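Putative uncharacterized protein (Campylobacter jejuni, PDB 5TPU) is of unknown function but belongs to the WxcM-like branch of the cupin clan, forms a two-subunit beta-rich assembly and binds thymidine-5'-diphosphate. Local coordinates at residues V33-K38 with N59-L64; K38-I43 with L113-D118. The protein carries 3 engineered substitutions. All blocks are in the same frame, centred on the assembly; numbering follows the deposited sequence.

Interaction 1. Residues V33-K38 with N59-L64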
loop_
_atom_site.group_PDB
_atom_site.type_symbol
_atom_site.label_atom_id
_atom_site.label_comp_id
_atom_site.label_asym_id
_atom_site.label_seq_id
_atom_site.Cartn_x
_atom_site.Cartn_y
_atom_site.Cartn_z
ATOM N N VAL A 33 -10.180 2.464 7.033
ATOM C CA VAL A 33 -10.695 1.959 5.779
ATOM C C VAL A 33 -12.041 1.382 6.174
ATOM O O VAL A 33 -12.054 0.546 7.066
ATOM C CB VAL A 33 -9.764 0.817 5.283
ATOM C CG1 VAL A 33 -10.314 0.109 4.064
ATOM C CG2 VAL A 33 -8.390 1.346 4.961
ATOM N N PRO A 34 -13.158 1.786 5.517
ATOM C CA PRO A 34 -14.500 1.296 5.878
ATOM C C PRO A 34 -14.811 -0.081 5.345
ATOM O O PRO A 34 -15.944 -0.370 5.017
ATOM C CB PRO A 34 -15.443 2.301 5.192
ATOM C CG PRO A 34 -14.693 2.715 3.975
ATOM C CD PRO A 34 -13.231 2.725 4.379
ATOM N N PHE A 35 -13.796 -0.922 5.215
ATOM C CA PHE A 35 -13.985 -2.275 4.766
ATOM C C PHE A 35 -12.797 -3.126 5.222
ATOM O O PHE A 35 -11.857 -2.630 5.859
ATOM C CB PHE A 35 -14.193 -2.328 3.248
ATOM C CG PHE A 35 -13.103 -1.651 2.441
ATOM C CD1 PHE A 35 -11.895 -2.276 2.210
ATOM C CD2 PHE A 35 -13.301 -0.398 1.892
ATOM C CE1 PHE A 35 -10.910 -1.647 1.456
ATOM C CE2 PHE A 35 -12.332 0.235 1.118
ATOM C CZ PHE A 35 -11.124 -0.387 0.907
ATOM N N GLU A 36 -12.901 -4.410 4.908
ATOM C CA GLU A 36 -11.825 -5.373 5.007
ATOM C C GLU A 36 -10.984 -5.443 3.748
ATOM O O GLU A 36 -11.442 -5.749 2.662
ATOM C CB GLU A 36 -12.367 -6.785 5.324
ATOM C CG GLU A 36 -12.230 -7.083 6.809
ATOM C CD GLU A 36 -13.066 -8.235 7.310
ATOM O OE1 GLU A 36 -12.996 -9.338 6.716
ATOM O OE2 GLU A 36 -13.764 -8.035 8.324
ATOM N N ILE A 37 -9.707 -5.213 3.938
ATOM C CA ILE A 37 -8.745 -5.238 2.863
ATOM C C ILE A 37 -8.655 -6.669 2.335
ATOM O O ILE A 37 -8.356 -7.577 3.084
ATOM C CB ILE A 37 -7.408 -4.760 3.424
ATOM C CG1 ILE A 37 -7.514 -3.293 3.817
ATOM C CG2 ILE A 37 -6.279 -4.981 2.438
ATOM C CD1 ILE A 37 -6.402 -2.850 4.762
ATOM N N LYS A 38 -8.940 -6.896 1.058
ATOM C CA LYS A 38 -8.625 -8.201 0.468
ATOM C C LYS A 38 -7.415 -8.188 -0.484
ATOM O O LYS A 38 -6.822 -9.234 -0.811
ATOM C CB LYS A 38 -9.879 -8.753 -0.186
ATOM C CG LYS A 38 -11.007 -8.929 0.838
ATOM C CD LYS A 38 -11.818 -10.207 0.687
ATOM C CE LYS A 38 -12.747 -10.423 1.863
ATOM N NZ LYS A 38 -11.910 -10.561 3.082
ATOM N N ASN A 59 -19.784 -3.491 -6.560
ATOM C CA ASN A 59 -19.620 -3.635 -5.109
ATOM C C ASN A 59 -18.248 -3.308 -4.538
ATOM O O ASN A 59 -18.075 -3.165 -3.323
ATOM C CB ASN A 59 -20.003 -5.038 -4.671
ATOM C CG ASN A 59 -21.443 -5.096 -4.202
ATOM O OD1 ASN A 59 -21.730 -5.329 -3.020
ATOM N ND2 ASN A 59 -22.347 -4.770 -5.111
ATOM N N LEU A 60 -17.288 -3.157 -5.435
ATOM C CA LEU A 60 -15.912 -2.940 -5.019
ATOM C C LEU A 60 -15.754 -1.546 -4.421
ATOM O O LEU A 60 -16.121 -0.507 -5.029
ATOM C CB LEU A 60 -14.980 -3.133 -6.220
ATOM C CG LEU A 60 -13.483 -2.861 -5.971
ATOM C CD1 LEU A 60 -12.927 -3.879 -5.006
ATOM C CD2 LEU A 60 -12.729 -2.831 -7.304
ATOM N N GLU A 61 -15.179 -1.553 -3.230
ATOM C CA GLU A 61 -14.708 -0.332 -2.592
ATOM C C GLU A 61 -13.199 -0.261 -2.578
ATOM O O GLU A 61 -12.529 -1.305 -2.462
ATOM C CB GLU A 61 -15.181 -0.314 -1.160
ATOM C CG GLU A 61 -16.709 -0.317 -1.058
ATOM C CD GLU A 61 -17.131 -0.422 0.386
ATOM O OE1 GLU A 61 -17.138 0.589 1.137
ATOM O OE2 GLU A 61 -17.399 -1.560 0.764
ATOM N N GLN A 62 -12.691 0.968 -2.657
ATOM C CA GLN A 62 -11.254 1.235 -2.632
ATOM C C GLN A 62 -10.859 2.463 -1.812
ATOM O O GLN A 62 -11.627 3.415 -1.660
ATOM C CB GLN A 62 -10.727 1.438 -4.057
ATOM C CG GLN A 62 -10.853 0.246 -4.999
ATOM C CD GLN A 62 -10.913 0.710 -6.448
ATOM O OE1 GLN A 62 -11.803 1.476 -6.832
ATOM N NE2 GLN A 62 -9.943 0.315 -7.225
ATOM N N VAL A 63 -9.618 2.476 -1.341
ATOM C CA VAL A 63 -8.999 3.730 -0.917
ATOM C C VAL A 63 -7.749 3.983 -1.712
ATOM O O VAL A 63 -6.875 3.128 -1.731
ATOM C CB VAL A 63 -8.691 3.714 0.577
ATOM C CG1 VAL A 63 -7.804 4.897 0.953
ATOM C CG2 VAL A 63 -9.995 3.703 1.342
ATOM N N LEU A 64 -7.682 5.147 -2.347
ATOM C CA LEU A 64 -6.557 5.560 -3.213
ATOM C C LEU A 64 -5.634 6.504 -2.475
ATOM O O LEU A 64 -6.118 7.514 -1.953
ATOM C CB LEU A 64 -7.066 6.290 -4.470
ATOM C CG LEU A 64 -7.515 5.410 -5.651
ATOM C CD1 LEU A 64 -8.584 4.423 -5.216
ATOM C CD2 LEU A 64 -8.017 6.273 -6.782
HETATM O O HOH W 1 -17.537 -2.658 3.451
#
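The phenyl ring of Phe-35 lies against Glu-61, and the pair illustrates how a chain without regular structure can be fitted to the start of a strand by one aromatic side chain and no direct hydrogen bond. The ring and the glutamate chain run past one another, heading opposite ways. Phe-35 CD2 meets Glu-61 CB at 3.6 Å, so the aliphatic base of the glutamate touches the ring, while its carboxylate plane is turned 60° from that of the phenyl group. Glu-61 O sits over this same ring face, 3.8 Å from Phe-35 CZ. The other face is covered from within 33-38, where Val-33 CG1 stands 3.1 Å above the ring plane, over its centre. Flanked in this way, the ring presents its far edge to the strand: Phe-35 CZ lies 3.9 Å from Val-63 N, near the ring plane, and Phe-35 CE2 reaches Val-63 CG2 at 4.2 Å. A chi1 of 54°, with CG in the crowded position between backbone N and carbonyl carbon, brings the ring there.

At the outer margin one water joins the segments, donating to Glu-61 OE2 at 2.9 Å and to Pro-34 O at 3.2 Å. Glu-61 N is held by Ser-117 OG, and Gln-62 turns the other way, its OE1 bonded to Arg-101. Tyr-94, on the neighbouring strand 91-95, packs on both Pro-34 and Phe-35. The arrangement is an aromatic side chain from a connecting loop, set against the beginning of strand 62-68 in a cupin beta-sheet, on the face opposite the one that bears Gln-62.

Interaction 2. Residues K38-I43 with L113-D118; sequences KRVYYI and LVLASD. With TYD (thymidine-5'-diphosphate), chain E.
Tyr-41 and Val-114 form the main bump and hollow of this antiparallel strand pair, exchanging two backbone hydrogen bonds. Their side chains rise side by side, and Val-114 CB packs under the phenol ring in a CH-pi contact, 3.6 Å from its centroid and offset toward the rim. The methyl of thymidine-5'-diphosphate, C5M, covers the opposite face over the centre, clasping the ring.

Next along the same face, small Ala-116 makes room for Arg-39, with one guanidinium face turned to the alanine CB, which sits off-centre toward NE and NH1. Bent at chi3 (39°), Arg-39 brings NE and NH1 side-on to Asp-118 O, each at 2.9 Å, while Arg-39 NH2 binds ligand O4 at 2.8 Å. Both partners lie near the guanidinium plane, which fixes its rotation.

On the reverse face Val-40 lies across from two leucines: its CG1 meets Leu-113 CD1 at 3.6 Å, and its CG2 meets Leu-115 CD1 at 4.1 Å. Strand 39-43 also pairs with a strand of the second subunit. Ala-116 is opposed by two residues, its O taking Lys-38 N-H and its N giving to Arg-39 O: a classic beta bulge ending the ladder beside the thymidine-5'-diphosphate pocket of this cupin fold.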
loop_
_atom_site.group_PDB
_atom_site.type_symbol
_atom_site.label_atom_id
_atom_site.label_comp_id
_atom_site.label_asym_id
_atom_site.label_seq_id
_atom_site.Cartn_x
_atom_site.Cartn_y
_atom_site.Cartn_z
ATOM N N LYS A 38 -8.940 -6.896 1.058
ATOM C CA LYS A 38 -8.625 -8.201 0.468
ATOM C C LYS A 38 -7.415 -8.188 -0.484
ATOM O O LYS A 38 -6.822 -9.234 -0.811
ATOM C CB LYS A 38 -9.879 -8.753 -0.186
ATOM C CG LYS A 38 -11.007 -8.929 0.838
ATOM C CD LYS A 38 -11.818 -10.207 0.687
ATOM C CE LYS A 38 -12.747 -10.423 1.863
ATOM N NZ LYS A 38 -11.910 -10.561 3.082
ATOM N N ARG A 39 -7.034 -6.978 -0.881
ATOM C CA ARG A 39 -6.149 -6.770 -2.009
ATOM C C ARG A 39 -5.519 -5.391 -1.834
ATOM O O ARG A 39 -6.151 -4.432 -1.393
ATOM C CB ARG A 39 -6.894 -6.911 -3.341
ATOM C CG ARG A 39 -6.087 -6.416 -4.526
ATOM C CD ARG A 39 -6.757 -6.531 -5.906
ATOM N NE ARG A 39 -8.189 -6.214 -5.900
ATOM C CZ ARG A 39 -8.827 -5.593 -6.874
ATOM N NH1 ARG A 39 -10.131 -5.389 -6.766
ATOM N NH2 ARG A 39 -8.198 -5.176 -7.965
ATOM N N VAL A 40 -4.223 -5.330 -2.100
ATOM C CA VAL A 40 -3.529 -4.075 -2.153
ATOM C C VAL A 40 -2.872 -4.124 -3.509
ATOM O O VAL A 40 -2.297 -5.130 -3.932
ATOM C CB VAL A 40 -2.498 -3.955 -1.010
ATOM C CG1 VAL A 40 -1.645 -2.716 -1.193
ATOM C CG2 VAL A 40 -3.191 -3.883 0.330
ATOM N N TYR A 41 -2.988 -3.041 -4.240
ATOM C CA TYR A 41 -2.221 -2.944 -5.466
ATOM C C TYR A 41 -1.649 -1.551 -5.649
ATOM O O TYR A 41 -2.104 -0.584 -5.012
ATOM C CB TYR A 41 -3.093 -3.377 -6.655
ATOM C CG TYR A 41 -4.258 -2.497 -7.046
ATOM C CD1 TYR A 41 -4.099 -1.510 -7.998
ATOM C CD2 TYR A 41 -5.542 -2.688 -6.507
ATOM C CE1 TYR A 41 -5.161 -0.722 -8.371
ATOM C CE2 TYR A 41 -6.634 -1.902 -6.908
ATOM C CZ TYR A 41 -6.427 -0.939 -7.847
ATOM O OH TYR A 41 -7.412 -0.115 -8.293
ATOM N N TYR A 42 -0.618 -1.458 -6.485
ATOM C CA TYR A 42 0.006 -0.175 -6.698
ATOM C C TYR A 42 0.413 -0.038 -8.118
ATOM O O TYR A 42 0.660 -1.037 -8.792
ATOM C CB TYR A 42 1.102 0.118 -5.680
ATOM C CG TYR A 42 2.084 -0.937 -5.535
ATOM C CD1 TYR A 42 3.301 -0.874 -6.221
ATOM C CD2 TYR A 42 1.809 -2.060 -4.755
ATOM C CE1 TYR A 42 4.222 -1.911 -6.143
ATOM C CE2 TYR A 42 2.737 -3.098 -4.645
ATOM C CZ TYR A 42 3.942 -3.033 -5.327
ATOM O OH TYR A 42 4.858 -4.082 -5.233
ATOM N N ILE A 43 0.344 1.197 -8.593
ATOM C CA ILE A 43 0.657 1.569 -9.959
ATOM C C ILE A 43 1.799 2.572 -9.923
ATOM O O ILE A 43 1.830 3.474 -9.099
ATOM C CB ILE A 43 -0.549 2.163 -10.669
ATOM C CG1 ILE A 43 -1.687 1.155 -10.716
ATOM C CG2 ILE A 43 -0.211 2.524 -12.089
ATOM C CD1 ILE A 43 -3.047 1.716 -11.068
ATOM N N LEU A 113 -1.073 4.001 -4.585
ATOM C CA LEU A 113 -1.417 2.900 -3.735
ATOM C C LEU A 113 -2.934 2.774 -3.617
ATOM O O LEU A 113 -3.654 3.780 -3.437
ATOM C CB LEU A 113 -0.806 3.091 -2.359
ATOM C CG LEU A 113 -1.143 1.967 -1.361
ATOM C CD1 LEU A 113 -0.475 0.677 -1.798
ATOM C CD2 LEU A 113 -0.665 2.357 0.033
ATOM N N VAL A 114 -3.416 1.548 -3.772
ATOM C CA VAL A 114 -4.856 1.270 -3.713
ATOM C C VAL A 114 -5.111 0.118 -2.807
ATOM O O VAL A 114 -4.485 -0.904 -2.957
ATOM C CB VAL A 114 -5.507 0.997 -5.071
ATOM C CG1 VAL A 114 -6.979 0.730 -4.849
ATOM C CG2 VAL A 114 -5.323 2.166 -6.014
ATOM N N LEU A 115 -5.988 0.346 -1.822
ATOM C CA LEU A 115 -6.479 -0.663 -0.892
ATOM C C LEU A 115 -7.861 -1.046 -1.418
ATOM O O LEU A 115 -8.687 -0.172 -1.672
ATOM C CB LEU A 115 -6.576 -0.060 0.511
ATOM C CG LEU A 115 -5.331 -0.018 1.446
ATOM C CD1 LEU A 115 -3.967 0.081 0.787
ATOM C CD2 LEU A 115 -5.410 1.069 2.520
ATOM N N ALA A 116 -8.114 -2.328 -1.660
ATOM C CA ALA A 116 -9.391 -2.762 -2.246
ATOM C C ALA A 116 -10.189 -3.706 -1.350
ATOM O O ALA A 116 -9.626 -4.587 -0.691
ATOM C CB ALA A 116 -9.108 -3.434 -3.556
ATOM N N SER A 117 -11.505 -3.529 -1.317
ATOM C CA SER A 117 -12.369 -4.387 -0.506
ATOM C C SER A 117 -12.514 -5.826 -1.014
ATOM O O SER A 117 -13.068 -6.665 -0.324
ATOM C CB SER A 117 -13.759 -3.787 -0.487
ATOM O OG SER A 117 -14.310 -3.721 -1.794
ATOM N N ASP A 118 -12.083 -6.113 -2.239
ATOM C CA ASP A 118 -12.300 -7.441 -2.781
ATOM C C ASP A 118 -11.226 -7.763 -3.805
ATOM O O ASP A 118 -10.460 -6.865 -4.269
ATOM C CB ASP A 118 -13.725 -7.532 -3.359
ATOM C CG ASP A 118 -14.243 -8.996 -3.521
ATOM O OD1 ASP A 118 -13.675 -9.987 -3.017
ATOM O OD2 ASP A 118 -15.229 -9.140 -4.241
HETATM P PA TYD E . -6.522 -1.681 -14.955
HETATM O O1A TYD E . -5.877 -0.444 -15.512
HETATM O O2A TYD E . -7.251 -1.723 -13.664
HETATM O O3A TYD E . -7.518 -2.406 -15.979
HETATM P PB TYD E . -7.573 -2.210 -17.584
HETATM O O1B TYD E . -8.221 -3.547 -17.981
HETATM O O2B TYD E . -6.141 -2.130 -18.021
HETATM O O3B TYD E . -8.352 -0.947 -17.765
HETATM O "O5'" TYD E . -5.350 -2.661 -14.574
HETATM C "C5'" TYD E . -4.137 -2.672 -15.319
HETATM C "C4'" TYD E . -3.709 -4.097 -15.539
HETATM O "O4'" TYD E . -3.552 -4.829 -14.321
HETATM C "C3'" TYD E . -4.754 -4.837 -16.319
HETATM O "O3'" TYD E . -4.007 -5.515 -17.347
HETATM C "C2'" TYD E . -5.505 -5.684 -15.276
HETATM C "C1'" TYD E . -4.425 -5.904 -14.248
HETATM N N1 TYD E . -4.810 -5.904 -12.863
HETATM C C2 TYD E . -4.447 -7.008 -12.061
HETATM O O2 TYD E . -3.800 -7.971 -12.563
HETATM N N3 TYD E . -4.780 -7.028 -10.763
HETATM C C4 TYD E . -5.438 -6.010 -10.165
HETATM O O4 TYD E . -5.706 -6.074 -8.946
HETATM C C5 TYD E . -5.793 -4.843 -10.988
HETATM C C5M TYD E . -6.517 -3.667 -10.435
HETATM C C6 TYD E . -5.438 -4.832 -12.326
#

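Overall arrangement
Followed from the N terminus, the chain leaves strand 22-28, runs along 33-38 and passes through Lys-38, which both interactions share, into strand 39-44. Interaction 1 closes a loop of 20 residues when 59-64 returns to the connecting segment. Interaction 2 spans 69 residues, from 38-43 to 113-118. Because 39-43 lies within the first loop and 113-118 beyond it, the two closures cross. Strand 111-116 runs between strands 62-68 and 39-44, so the contacts meet in one sheet: Glu-61 O approaches Ser-117 N at 2.7 Å, probably a hydrogen bond. Together they tie the connecting loop to strands 62-68, 111-116 and 39-44, the last of which continues the sheet into the second subunit.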